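Side-chain contacts in cyclin homolog (Herpesvirus saimiri, PDB 2F2C), which acts as a viral cyclin of the D subfamily and may contribute to the transformation and rapid proliferation of host T cells during latent infection: residues S39-Q44 against D50-L55; M114-L119 against L130-Q135; L163-D168 against T218-D223. All coordinates share one frame; numbering follows the deposited sequence.

Interaction 1. Residues S39-Q44 against D50-L55; sequences SLWEIQ and DNRTIL
Trp41 lays one face of its indole over the aliphatic part of Arg52. Arg52 sits on helix 49-65 of the N-terminal cyclin domain. Residues 51-55, Asn-Arg-Thr-Ile-Leu, probably correspond to the MRAIL motif of cyclins. Arg52 CB stands 3.8 Å from the centroid of the Trp41 six-membered ring, 19° off the normal, as a CH-pi contact. Further along the arginine, Arg52 CG comes within 3.5 Å of Trp41 CZ2. Arg52 CD lies 3.6 Å above the Trp41 indole plane, offset toward the rim. With CG anti to the backbone N (chi1 -169°) and the chain extended to NE, Arg52 runs across the ring. The guanidinium plane stands 81° from that of the indole.

Residues 39-44 form two successive beta turns. Trp41 is the third residue of the type II turn from Ser39 to Glu42, and has positive phi. It also begins the type I turn that ends at Gln44. Asp81 of helix 72-83 accepts a hydrogen bond from Trp41 NE1 and forms a salt bridge with Arg52 NH2, so one carboxylate holds both polar ends. Leu80 and Leu94 also pack on Trp41. Leu40 crosses Arg52 at about a right angle. Its CD2 rests over one guanidinium face, 3.5 Å from Arg52 NH1.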
ATOM      1  N   SER A  39      -8.766  18.937 -20.383  1.00 89.15           N
ATOM      2  CA  SER A  39      -9.971  18.533 -21.107  1.00 87.89           C
ATOM      3  C   SER A  39     -10.213  17.022 -21.069  1.00 87.03           C
ATOM      4  O   SER A  39      -9.473  16.247 -21.689  1.00 87.32           O
ATOM      5  CB  SER A  39      -9.897  19.002 -22.551  1.00 87.72           C
ATOM      6  OG  SER A  39     -11.058  18.586 -23.228  1.00 87.63           O
ATOM      7  N   LEU A  40     -11.268  16.615 -20.368  1.00 85.41           N
ATOM      8  CA  LEU A  40     -11.506  15.203 -20.091  1.00 83.73           C
ATOM      9  C   LEU A  40     -11.769  14.396 -21.356  1.00 82.66           C
ATOM     10  O   LEU A  40     -12.614  14.777 -22.169  1.00 82.26           O
ATOM     11  CB  LEU A  40     -12.657  15.042 -19.098  1.00 83.76           C
ATOM     12  CG  LEU A  40     -12.944  13.637 -18.581  1.00 83.00           C
ATOM     13  CD1 LEU A  40     -11.776  13.131 -17.744  1.00 83.44           C
ATOM     14  CD2 LEU A  40     -14.222  13.670 -17.772  1.00 82.45           C
ATOM     15  N   TRP A  41     -11.025  13.291 -21.496  1.00 81.43           N
ATOM     16  CA  TRP A  41     -11.161  12.317 -22.598  1.00 80.18           C
ATOM     17  C   TRP A  41     -10.880  12.901 -23.986  1.00 79.61           C
ATOM     18  O   TRP A  41     -11.335  12.354 -24.992  1.00 79.54           O
ATOM     19  CB  TRP A  41     -12.550  11.649 -22.570  1.00 79.75           C
ATOM     20  CG  TRP A  41     -12.702  10.540 -21.555  1.00 79.20           C
ATOM     21  CD1 TRP A  41     -11.977  10.369 -20.406  1.00 78.29           C
ATOM     22  CD2 TRP A  41     -13.657   9.467 -21.587  1.00 78.43           C
ATOM     23  NE1 TRP A  41     -12.403   9.245 -19.738  1.00 78.28           N
ATOM     24  CE2 TRP A  41     -13.439   8.675 -20.434  1.00 78.64           C
ATOM     25  CE3 TRP A  41     -14.668   9.084 -22.481  1.00 77.81           C
ATOM     26  CZ2 TRP A  41     -14.197   7.528 -20.150  1.00 78.29           C
ATOM     27  CZ3 TRP A  41     -15.416   7.945 -22.198  1.00 78.49           C
ATOM     28  CH2 TRP A  41     -15.174   7.181 -21.042  1.00 78.19           C
ATOM     29  N   GLU A  42     -10.105  13.988 -24.027  1.00 78.90           N
ATOM     30  CA  GLU A  42      -9.884  14.785 -25.245  1.00 77.87           C
ATOM     31  C   GLU A  42      -9.304  14.022 -26.437  1.00 77.45           C
ATOM     32  O   GLU A  42      -9.600  14.346 -27.578  1.00 77.50           O
ATOM     33  CB  GLU A  42      -9.035  15.998 -24.927  1.00 77.67           C
ATOM     34  N   ILE A  43      -8.497  13.006 -26.158  1.00 77.09           N
ATOM     35  CA  ILE A  43      -7.832  12.184 -27.174  1.00 76.81           C
ATOM     36  C   ILE A  43      -8.789  11.227 -27.888  1.00 76.22           C
ATOM     37  O   ILE A  43      -8.368  10.445 -28.738  1.00 75.97           O
ATOM     38  CB  ILE A  43      -6.665  11.396 -26.496  1.00 77.16           C
ATOM     39  CG1 ILE A  43      -5.483  12.334 -26.240  1.00 77.61           C
ATOM     40  CG2 ILE A  43      -6.213  10.185 -27.334  1.00 77.43           C
ATOM     41  CD1 ILE A  43      -4.778  12.095 -24.923  1.00 77.72           C
ATOM     42  N   GLN A  44     -10.071  11.294 -27.546  1.00 75.73           N
ATOM     43  CA  GLN A  44     -11.038  10.305 -28.019  1.00 75.39           C
ATOM     44  C   GLN A  44     -11.821  10.746 -29.242  1.00 75.33           C
ATOM     45  O   GLN A  44     -12.229  11.901 -29.341  1.00 75.39           O
ATOM     46  CB  GLN A  44     -11.993   9.898 -26.894  1.00 75.38           C
ATOM     47  CG  GLN A  44     -11.346   9.056 -25.795  1.00 74.48           C
ATOM     48  CD  GLN A  44     -10.742   7.756 -26.310  1.00 73.80           C
ATOM     49  OE1 GLN A  44      -9.707   7.314 -25.813  1.00 73.54           O
ATOM     50  NE2 GLN A  44     -11.384   7.144 -27.303  1.00 73.64           N
ATOM     51  N   ASP A  50     -20.630  12.025 -22.112  1.00 73.51           N
ATOM     52  CA  ASP A  50     -21.926  11.429 -21.799  1.00 73.31           C
ATOM     53  C   ASP A  50     -21.785   9.921 -21.606  1.00 72.54           C
ATOM     54  O   ASP A  50     -22.347   9.383 -20.663  1.00 72.92           O
ATOM     55  CB  ASP A  50     -22.976  11.742 -22.869  1.00 73.50           C
ATOM     56  CG  ASP A  50     -23.115  13.236 -23.151  1.00 75.16           C
ATOM     57  OD1 ASP A  50     -24.018  13.611 -23.948  1.00 78.64           O
ATOM     58  OD2 ASP A  50     -22.372  14.112 -22.646  1.00 76.12           O
ATOM     59  N   ASN A  51     -21.023   9.248 -22.474  1.00 71.50           N
ATOM     60  CA  ASN A  51     -20.754   7.814 -22.296  1.00 70.45           C
ATOM     61  C   ASN A  51     -20.099   7.536 -20.963  1.00 69.69           C
ATOM     62  O   ASN A  51     -20.495   6.619 -20.258  1.00 69.51           O
ATOM     63  CB  ASN A  51     -19.864   7.243 -23.395  1.00 70.38           C
ATOM     64  CG  ASN A  51     -20.373   7.545 -24.773  1.00 70.76           C
ATOM     65  OD1 ASN A  51     -20.248   8.669 -25.258  1.00 71.43           O
ATOM     66  ND2 ASN A  51     -20.929   6.538 -25.428  1.00 70.91           N
ATOM     67  N   ARG A  52     -19.092   8.332 -20.622  1.00 69.05           N
ATOM     68  CA  ARG A  52     -18.413   8.181 -19.344  1.00 68.57           C
ATOM     69  C   ARG A  52     -19.407   8.081 -18.169  1.00 68.60           C
ATOM     70  O   ARG A  52     -19.312   7.149 -17.358  1.00 68.46           O
ATOM     71  CB  ARG A  52     -17.420   9.321 -19.129  1.00 68.55           C
ATOM     72  CG  ARG A  52     -16.464   9.117 -17.958  1.00 68.45           C
ATOM     73  CD  ARG A  52     -15.499  10.261 -17.780  1.00 67.88           C
ATOM     74  NE  ARG A  52     -14.707  10.164 -16.558  1.00 65.79           N
ATOM     75  CZ  ARG A  52     -14.928  10.869 -15.454  1.00 65.22           C
ATOM     76  NH1 ARG A  52     -15.944  11.720 -15.391  1.00 64.36           N
ATOM     77  NH2 ARG A  52     -14.129  10.714 -14.401  1.00 64.92           N
ATOM     78  N   THR A  53     -20.370   9.006 -18.099  1.00 68.09           N
ATOM     79  CA  THR A  53     -21.306   9.055 -16.968  1.00 67.94           C
ATOM     80  C   THR A  53     -22.137   7.773 -16.766  1.00 67.55           C
ATOM     81  O   THR A  53     -22.373   7.354 -15.626  1.00 67.54           O
ATOM     82  CB  THR A  53     -22.255  10.275 -17.063  1.00 68.24           C
ATOM     83  OG1 THR A  53     -21.538  11.432 -17.510  1.00 69.21           O
ATOM     84  CG2 THR A  53     -22.754  10.673 -15.671  1.00 67.60           C
ATOM     85  N   ILE A  54     -22.594   7.173 -17.864  1.00 66.88           N
ATOM     86  CA  ILE A  54     -23.297   5.890 -17.806  1.00 66.30           C
ATOM     87  C   ILE A  54     -22.356   4.768 -17.282  1.00 66.71           C
ATOM     88  O   ILE A  54     -22.699   4.035 -16.350  1.00 66.56           O
ATOM     89  CB  ILE A  54     -23.922   5.567 -19.192  1.00 65.79           C
ATOM     90  CG1 ILE A  54     -25.073   6.554 -19.495  1.00 65.90           C
ATOM     91  CG2 ILE A  54     -24.463   4.162 -19.226  1.00 65.24           C
ATOM     92  CD1 ILE A  54     -25.340   6.841 -20.974  1.00 62.80           C
ATOM     93  N   LEU A  55     -21.153   4.679 -17.847  1.00 66.73           N
ATOM     94  CA  LEU A  55     -20.230   3.611 -17.532  1.00 66.86           C
ATOM     95  C   LEU A  55     -19.755   3.685 -16.095  1.00 67.39           C
ATOM     96  O   LEU A  55     -19.600   2.660 -15.428  1.00 67.77           O
ATOM     97  CB  LEU A  55     -19.041   3.670 -18.465  1.00 66.64           C
ATOM     98  CG  LEU A  55     -17.864   2.785 -18.100  1.00 66.77           C
ATOM     99  CD1 LEU A  55     -18.181   1.331 -18.400  1.00 66.11           C
ATOM    100  CD2 LEU A  55     -16.633   3.272 -18.870  1.00 67.76           C
TER

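Interaction 2. Residues M114-L119 against L130-Q135; sequences MTVSKL and LELINQ
The N-terminal cyclin domain joins its short helix 116-119 to helix 129-142 through this apolar contact. The short helix is weakly bonded. Leu132 carries the contact from the longer helix, and its CD1 meets two side chains of the short one. Val116 is the nearer, with its CG2 methyl 3.3 Å from Leu132 CD1. The same Val116 methyl lies 3.9 Å from Leu132 CB, so it touches the leucine at its base as well as its end. The two side chains run side by side, pointing opposite ways. With chi1 58°, Val116 CG2 is anti to the backbone N, and this is the branch that meets Leu132.

All three touching residues are buried. Leu132 also packs on Ala100 of helix 94-109 and on Phe127 of the intervening loop. Leu119 reaches Leu103 of the same helix 94-109, which thus backs both segments. Val116 and Ile133 pack on the backbone of another protein in the assembly, so the contact borders an interface. Leu119 crosses Leu132 at about a right angle, one turn on from Val116, and brings its CD1 to 4.0 Å from Leu132 CD1.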
ATOM      1  N   MET A 114     -12.745  -8.717  -7.158  1.00 78.31           N
ATOM      2  CA  MET A 114     -13.781  -9.149  -8.090  1.00 78.89           C
ATOM      3  C   MET A 114     -13.149 -10.197  -9.013  1.00 79.01           C
ATOM      4  O   MET A 114     -11.952 -10.123  -9.330  1.00 79.19           O
ATOM      5  CB  MET A 114     -14.310  -7.958  -8.873  1.00 78.69           C
ATOM      6  CG  MET A 114     -15.719  -8.132  -9.397  1.00 81.32           C
ATOM      7  SD  MET A 114     -17.084  -7.656  -8.287  1.00 83.80           S
ATOM      8  CE  MET A 114     -16.590  -5.974  -7.951  1.00 84.62           C
ATOM      9  N   THR A 115     -13.931 -11.199  -9.397  1.00 79.19           N
ATOM     10  CA  THR A 115     -13.438 -12.264 -10.262  1.00 79.28           C
ATOM     11  C   THR A 115     -13.901 -12.023 -11.693  1.00 79.89           C
ATOM     12  O   THR A 115     -14.909 -11.358 -11.925  1.00 79.92           O
ATOM     13  CB  THR A 115     -13.904 -13.652  -9.766  1.00 79.11           C
ATOM     14  OG1 THR A 115     -15.321 -13.799  -9.944  1.00 78.52           O
ATOM     15  CG2 THR A 115     -13.724 -13.777  -8.274  1.00 78.83           C
ATOM     16  N   VAL A 116     -13.159 -12.563 -12.652  1.00 80.61           N
ATOM     17  CA  VAL A 116     -13.516 -12.440 -14.065  1.00 81.47           C
ATOM     18  C   VAL A 116     -14.894 -13.078 -14.347  1.00 81.96           C
ATOM     19  O   VAL A 116     -15.760 -12.469 -14.994  1.00 81.84           O
ATOM     20  CB  VAL A 116     -12.402 -13.044 -14.963  1.00 81.47           C
ATOM     21  CG1 VAL A 116     -12.147 -14.527 -14.611  1.00 82.42           C
ATOM     22  CG2 VAL A 116     -12.718 -12.862 -16.442  1.00 81.22           C
ATOM     23  N   SER A 117     -15.081 -14.287 -13.811  1.00 82.64           N
ATOM     24  CA  SER A 117     -16.323 -15.072 -13.902  1.00 83.03           C
ATOM     25  C   SER A 117     -17.537 -14.394 -13.248  1.00 83.14           C
ATOM     26  O   SER A 117     -18.562 -15.028 -13.000  1.00 83.17           O
ATOM     27  CB  SER A 117     -16.088 -16.445 -13.257  1.00 83.15           C
ATOM     28  OG  SER A 117     -15.581 -16.294 -11.937  1.00 83.23           O
ATOM     29  N   LYS A 118     -17.417 -13.100 -12.986  1.00 83.35           N
ATOM     30  CA  LYS A 118     -18.409 -12.373 -12.230  1.00 83.51           C
ATOM     31  C   LYS A 118     -18.679 -11.047 -12.904  1.00 83.66           C
ATOM     32  O   LYS A 118     -19.765 -10.517 -12.793  1.00 83.93           O
ATOM     33  CB  LYS A 118     -17.889 -12.143 -10.817  1.00 83.57           C
ATOM     34  CG  LYS A 118     -18.947 -11.894  -9.770  1.00 83.54           C
ATOM     35  CD  LYS A 118     -18.329 -11.807  -8.367  1.00 83.60           C
ATOM     36  CE  LYS A 118     -18.074 -13.180  -7.763  1.00 83.15           C
ATOM     37  NZ  LYS A 118     -17.995 -13.092  -6.283  1.00 83.48           N
ATOM     38  N   LEU A 119     -17.677 -10.503 -13.589  1.00 83.98           N
ATOM     39  CA  LEU A 119     -17.853  -9.273 -14.366  1.00 84.00           C
ATOM     40  C   LEU A 119     -18.340  -9.617 -15.773  1.00 84.49           C
ATOM     41  O   LEU A 119     -19.063  -8.845 -16.406  1.00 84.35           O
ATOM     42  CB  LEU A 119     -16.540  -8.503 -14.452  1.00 83.57           C
ATOM     43  CG  LEU A 119     -15.953  -7.904 -13.177  1.00 82.29           C
ATOM     44  CD1 LEU A 119     -14.456  -7.739 -13.352  1.00 82.76           C
ATOM     45  CD2 LEU A 119     -16.599  -6.576 -12.815  1.00 81.08           C
ATOM     46  N   LEU A 130     -11.224 -14.634 -21.613  1.00 77.75           N
ATOM     47  CA  LEU A 130      -9.974 -14.344 -22.299  1.00 77.61           C
ATOM     48  C   LEU A 130      -9.977 -12.890 -22.787  1.00 77.35           C
ATOM     49  O   LEU A 130      -8.964 -12.188 -22.683  1.00 77.46           O
ATOM     50  CB  LEU A 130      -9.753 -15.351 -23.440  1.00 77.80           C
ATOM     51  CG  LEU A 130      -8.768 -15.105 -24.595  1.00 78.29           C
ATOM     52  CD1 LEU A 130      -7.911 -16.344 -24.883  1.00 78.25           C
ATOM     53  CD2 LEU A 130      -9.522 -14.653 -25.857  1.00 78.85           C
ATOM     54  N   GLU A 131     -11.128 -12.440 -23.283  1.00 76.78           N
ATOM     55  CA  GLU A 131     -11.292 -11.062 -23.735  1.00 76.38           C
ATOM     56  C   GLU A 131     -11.195 -10.046 -22.600  1.00 75.76           C
ATOM     57  O   GLU A 131     -10.711  -8.935 -22.803  1.00 75.55           O
ATOM     58  CB  GLU A 131     -12.612 -10.901 -24.475  1.00 76.59           C
ATOM     59  CG  GLU A 131     -12.716 -11.778 -25.709  1.00 77.89           C
ATOM     60  CD  GLU A 131     -13.882 -11.400 -26.606  1.00 80.02           C
ATOM     61  OE1 GLU A 131     -14.123 -12.133 -27.597  1.00 80.46           O
ATOM     62  OE2 GLU A 131     -14.554 -10.372 -26.327  1.00 80.96           O
ATOM     63  N   LEU A 132     -11.665 -10.422 -21.416  1.00 75.15           N
ATOM     64  CA  LEU A 132     -11.490  -9.587 -20.242  1.00 74.83           C
ATOM     65  C   LEU A 132     -10.008  -9.616 -19.849  1.00 74.80           C
ATOM     66  O   LEU A 132      -9.395  -8.574 -19.626  1.00 74.83           O
ATOM     67  CB  LEU A 132     -12.368 -10.074 -19.075  1.00 74.83           C
ATOM     68  CG  LEU A 132     -13.064  -9.085 -18.111  1.00 74.55           C
ATOM     69  CD1 LEU A 132     -13.129  -9.620 -16.676  1.00 72.56           C
ATOM     70  CD2 LEU A 132     -12.441  -7.681 -18.115  1.00 74.23           C
ATOM     71  N   ILE A 133      -9.435 -10.815 -19.784  1.00 74.58           N
ATOM     72  CA  ILE A 133      -8.034 -10.997 -19.394  1.00 74.14           C
ATOM     73  C   ILE A 133      -7.079 -10.238 -20.318  1.00 73.65           C
ATOM     74  O   ILE A 133      -6.181  -9.548 -19.845  1.00 73.79           O
ATOM     75  CB  ILE A 133      -7.693 -12.503 -19.323  1.00 74.25           C
ATOM     76  CG1 ILE A 133      -8.466 -13.149 -18.166  1.00 74.91           C
ATOM     77  CG2 ILE A 133      -6.192 -12.729 -19.160  1.00 73.63           C
ATOM     78  CD1 ILE A 133      -8.810 -14.630 -18.387  1.00 76.41           C
ATOM     79  N   ASN A 134      -7.287 -10.342 -21.627  1.00 72.96           N
ATOM     80  CA  ASN A 134      -6.484  -9.576 -22.571  1.00 72.49           C
ATOM     81  C   ASN A 134      -6.620  -8.066 -22.378  1.00 72.51           C
ATOM     82  O   ASN A 134      -5.664  -7.318 -22.569  1.00 72.45           O
ATOM     83  CB  ASN A 134      -6.783  -9.994 -24.013  1.00 72.12           C
ATOM     84  CG  ASN A 134      -6.046 -11.263 -24.408  1.00 71.54           C
ATOM     85  OD1 ASN A 134      -6.655 -12.316 -24.597  1.00 70.77           O
ATOM     86  ND2 ASN A 134      -4.724 -11.171 -24.516  1.00 70.36           N
ATOM     87  N   GLN A 135      -7.806  -7.629 -21.967  1.00 72.68           N
ATOM     88  CA  GLN A 135      -8.072  -6.215 -21.708  1.00 72.73           C
ATOM     89  C   GLN A 135      -7.391  -5.743 -20.425  1.00 72.91           C
ATOM     90  O   GLN A 135      -6.959  -4.586 -20.343  1.00 73.42           O
ATOM     91  CB  GLN A 135      -9.582  -5.943 -21.656  1.00 72.79           C
ATOM     92  CG  GLN A 135      -9.968  -4.475 -21.537  1.00 72.37           C
ATOM     93  CD  GLN A 135      -9.396  -3.645 -22.656  1.00 71.91           C
ATOM     94  OE1 GLN A 135      -9.945  -3.622 -23.761  1.00 71.26           O
ATOM     95  NE2 GLN A 135      -8.286  -2.963 -22.381  1.00 71.02           N
TER

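Interaction 3. Residues L163-D168 against T218-D223; sequences LKIPED and TCYLED
The Tyr220 ring meets residues 163-168 along its CD1-CE1 side. The carbonyl oxygen of Leu163 lies at the ring edge, near the plane, with Leu163 O 3.9 Å from Tyr220 CE1. The Leu163 side chain meets the same side of the ring from off the plane. Leu163 CB is 4.0 Å from Tyr220 CD1, and Leu163 CD2 is 3.9 Å from that carbon. Ile165 comes in obliquely at the far end of the ring, where its CG1 is 3.9 Å from Tyr220 OH. Leu204 and Ile207 of helix 195-208 also touch the tyrosine, as does Arg215 from a loop.

The contact belongs to the second cyclin domain of the chain. It joins the end of helix 156-162 to the first turns of helix 218-228. Helix 156-162 ends in a Schellman motif. Lys164, with positive phi, is its C-prime residue, and Ile165 N turns back to Cys160 O. Leu163 and Ile165 meet different points along the tyrosine, and the end of Lys164 between them leads away.

Leu163 is buried and also reaches the next turn of the opposing helix. Its CG is anti to the carbonyl carbon (chi1 -56°), and the CD2 branch extends to Asp223. Asp223 offers its aliphatic carbon there, with CB 3.7 Å from Leu163 CD2.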
ATOM      1  N   LEU A 163      -8.025  19.234  10.907  1.00 70.20           N
ATOM      2  CA  LEU A 163      -9.053  20.181  11.371  1.00 70.46           C
ATOM      3  C   LEU A 163      -9.400  19.938  12.829  1.00 70.70           C
ATOM      4  O   LEU A 163     -10.402  20.461  13.323  1.00 70.19           O
ATOM      5  CB  LEU A 163     -10.329  20.089  10.547  1.00 70.46           C
ATOM      6  CG  LEU A 163     -10.249  20.277   9.036  1.00 71.12           C
ATOM      7  CD1 LEU A 163     -11.327  19.409   8.397  1.00 71.70           C
ATOM      8  CD2 LEU A 163     -10.362  21.734   8.611  1.00 69.86           C
ATOM      9  N   LYS A 164      -8.575  19.116  13.488  1.00 71.24           N
ATOM     10  CA  LYS A 164      -8.676  18.797  14.913  1.00 72.02           C
ATOM     11  C   LYS A 164     -10.066  18.340  15.392  1.00 72.09           C
ATOM     12  O   LYS A 164     -10.443  18.583  16.540  1.00 72.54           O
ATOM     13  CB  LYS A 164      -8.131  19.952  15.774  1.00 72.50           C
ATOM     14  CG  LYS A 164      -6.622  20.203  15.626  1.00 74.69           C
ATOM     15  CD  LYS A 164      -5.791  19.540  16.746  1.00 79.24           C
ATOM     16  CE  LYS A 164      -5.476  18.030  16.495  1.00 81.32           C
ATOM     17  NZ  LYS A 164      -4.474  17.827  15.391  1.00 82.53           N
ATOM     18  N   ILE A 165     -10.817  17.677  14.513  1.00 72.15           N
ATOM     19  CA  ILE A 165     -12.050  16.966  14.890  1.00 72.06           C
ATOM     20  C   ILE A 165     -11.717  15.744  15.763  1.00 72.61           C
ATOM     21  O   ILE A 165     -10.875  14.910  15.394  1.00 72.42           O
ATOM     22  CB  ILE A 165     -12.816  16.511  13.619  1.00 72.10           C
ATOM     23  CG1 ILE A 165     -13.159  17.713  12.725  1.00 70.70           C
ATOM     24  CG2 ILE A 165     -14.054  15.673  13.982  1.00 71.53           C
ATOM     25  CD1 ILE A 165     -13.613  17.332  11.354  1.00 68.71           C
ATOM     26  N   PRO A 166     -12.398  15.630  16.905  1.00 73.05           N
ATOM     27  CA  PRO A 166     -12.166  14.537  17.850  1.00 73.18           C
ATOM     28  C   PRO A 166     -12.360  13.174  17.202  1.00 73.64           C
ATOM     29  O   PRO A 166     -13.352  12.954  16.493  1.00 73.69           O
ATOM     30  CB  PRO A 166     -13.233  14.775  18.917  1.00 73.01           C
ATOM     31  CG  PRO A 166     -14.269  15.584  18.237  1.00 72.69           C
ATOM     32  CD  PRO A 166     -13.477  16.522  17.368  1.00 73.17           C
ATOM     33  N   GLU A 167     -11.408  12.276  17.441  1.00 74.27           N
ATOM     34  CA  GLU A 167     -11.419  10.936  16.843  1.00 74.91           C
ATOM     35  C   GLU A 167     -12.775  10.230  16.891  1.00 74.99           C
ATOM     36  O   GLU A 167     -13.154   9.567  15.921  1.00 75.19           O
ATOM     37  CB  GLU A 167     -10.354  10.059  17.491  1.00 74.99           C
ATOM     38  CG  GLU A 167      -8.987  10.184  16.844  1.00 76.64           C
ATOM     39  CD  GLU A 167      -7.867   9.789  17.787  1.00 79.33           C
ATOM     40  OE1 GLU A 167      -7.953   8.707  18.423  1.00 81.75           O
ATOM     41  OE2 GLU A 167      -6.900  10.567  17.908  1.00 79.54           O
ATOM     42  N   ASP A 168     -13.496  10.393  18.006  1.00 74.98           N
ATOM     43  CA  ASP A 168     -14.815   9.767  18.237  1.00 74.89           C
ATOM     44  C   ASP A 168     -15.773   9.818  17.026  1.00 73.88           C
ATOM     45  O   ASP A 168     -16.642   8.960  16.887  1.00 73.52           O
ATOM     46  CB  ASP A 168     -15.531  10.386  19.459  1.00 75.62           C
ATOM     47  CG  ASP A 168     -14.563  11.060  20.471  1.00 78.49           C
ATOM     48  OD1 ASP A 168     -13.925  10.342  21.293  1.00 82.41           O
ATOM     49  OD2 ASP A 168     -14.416  12.309  20.555  1.00 79.65           O
ATOM     50  N   THR A 218     -19.160  26.452   7.704  1.00 80.56           N
ATOM     51  CA  THR A 218     -18.485  27.745   7.808  1.00 80.39           C
ATOM     52  C   THR A 218     -17.129  27.596   8.498  1.00 80.34           C
ATOM     53  O   THR A 218     -16.084  27.825   7.888  1.00 80.65           O
ATOM     54  CB  THR A 218     -19.387  28.746   8.590  1.00 80.36           C
ATOM     55  OG1 THR A 218     -20.487  29.145   7.766  1.00 79.79           O
ATOM     56  CG2 THR A 218     -18.664  30.072   8.887  1.00 80.49           C
ATOM     57  N   CYS A 219     -17.171  27.178   9.759  1.00 79.93           N
ATOM     58  CA  CYS A 219     -15.998  27.091  10.624  1.00 79.68           C
ATOM     59  C   CYS A 219     -14.848  26.194  10.138  1.00 78.92           C
ATOM     60  O   CYS A 219     -13.796  26.140  10.783  1.00 79.14           O
ATOM     61  CB  CYS A 219     -16.433  26.644  12.025  1.00 80.00           C
ATOM     62  SG  CYS A 219     -17.264  27.921  13.000  1.00 82.01           S
ATOM     63  N   TYR A 220     -15.033  25.488   9.028  1.00 77.79           N
ATOM     64  CA  TYR A 220     -13.963  24.643   8.524  1.00 76.69           C
ATOM     65  C   TYR A 220     -13.353  25.125   7.202  1.00 75.93           C
ATOM     66  O   TYR A 220     -12.248  24.703   6.845  1.00 75.69           O
ATOM     67  CB  TYR A 220     -14.414  23.185   8.455  1.00 76.82           C
ATOM     68  CG  TYR A 220     -14.673  22.557   9.818  1.00 77.27           C
ATOM     69  CD1 TYR A 220     -13.628  22.331  10.729  1.00 76.81           C
ATOM     70  CD2 TYR A 220     -15.966  22.186  10.199  1.00 77.70           C
ATOM     71  CE1 TYR A 220     -13.869  21.765  11.986  1.00 75.66           C
ATOM     72  CE2 TYR A 220     -16.211  21.613  11.450  1.00 77.26           C
ATOM     73  CZ  TYR A 220     -15.162  21.406  12.338  1.00 76.44           C
ATOM     74  OH  TYR A 220     -15.424  20.835  13.567  1.00 76.24           O
ATOM     75  N   LEU A 221     -14.063  26.025   6.511  1.00 75.07           N
ATOM     76  CA  LEU A 221     -13.620  26.651   5.247  1.00 74.29           C
ATOM     77  C   LEU A 221     -12.268  27.368   5.371  1.00 73.78           C
ATOM     78  O   LEU A 221     -11.284  26.946   4.766  1.00 73.30           O
ATOM     79  CB  LEU A 221     -14.700  27.610   4.699  1.00 73.89           C
ATOM     80  N   GLU A 222     -12.225  28.442   6.156  1.00 73.49           N
ATOM     81  CA  GLU A 222     -10.968  29.115   6.483  1.00 73.58           C
ATOM     82  C   GLU A 222      -9.786  28.163   6.704  1.00 73.57           C
ATOM     83  O   GLU A 222      -8.687  28.409   6.211  1.00 73.94           O
ATOM     84  CB  GLU A 222     -11.133  30.002   7.721  1.00 73.52           C
ATOM     85  CG  GLU A 222     -11.608  31.422   7.447  1.00 74.32           C
ATOM     86  CD  GLU A 222     -10.573  32.284   6.731  1.00 75.73           C
ATOM     87  OE1 GLU A 222      -9.869  31.761   5.837  1.00 76.83           O
ATOM     88  OE2 GLU A 222     -10.467  33.494   7.050  1.00 75.85           O
ATOM     89  N   ASP A 223     -10.008  27.087   7.452  1.00 73.42           N
ATOM     90  CA  ASP A 223      -8.948  26.122   7.756  1.00 73.16           C
ATOM     91  C   ASP A 223      -8.553  25.247   6.562  1.00 72.38           C
ATOM     92  O   ASP A 223      -7.373  25.122   6.247  1.00 72.52           O
ATOM     93  CB  ASP A 223      -9.333  25.241   8.950  1.00 73.51           C
ATOM     94  CG  ASP A 223      -9.243  25.978  10.278  1.00 74.65           C
ATOM     95  OD1 ASP A 223      -8.716  25.381  11.243  1.00 77.71           O
ATOM     96  OD2 ASP A 223      -9.674  27.138  10.460  1.00 74.14           O
TER

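In the fold
From the N terminus, the chain passes helix 21-31 and enters the loop that holds 39-44. Interaction 1 closes this loop onto helix 49-65 after only five intervening residues. Interaction 2 then closes a ten-residue connection and ties short helix 116-119 to helix 129-142. Both contacts lie in the N-terminal cyclin domain, their centres about 23 Å apart. Interaction 3 falls in the second, viral cyclin domain. It spans 49 residues and ties the loop after helix 156-162 to helix 218-228. The three contacts are in series; none nests or crosses. Interaction 3 lies across the chain's centre from the other two, with centres about 35 Å from interaction 1 and about 43 Å from interaction 2.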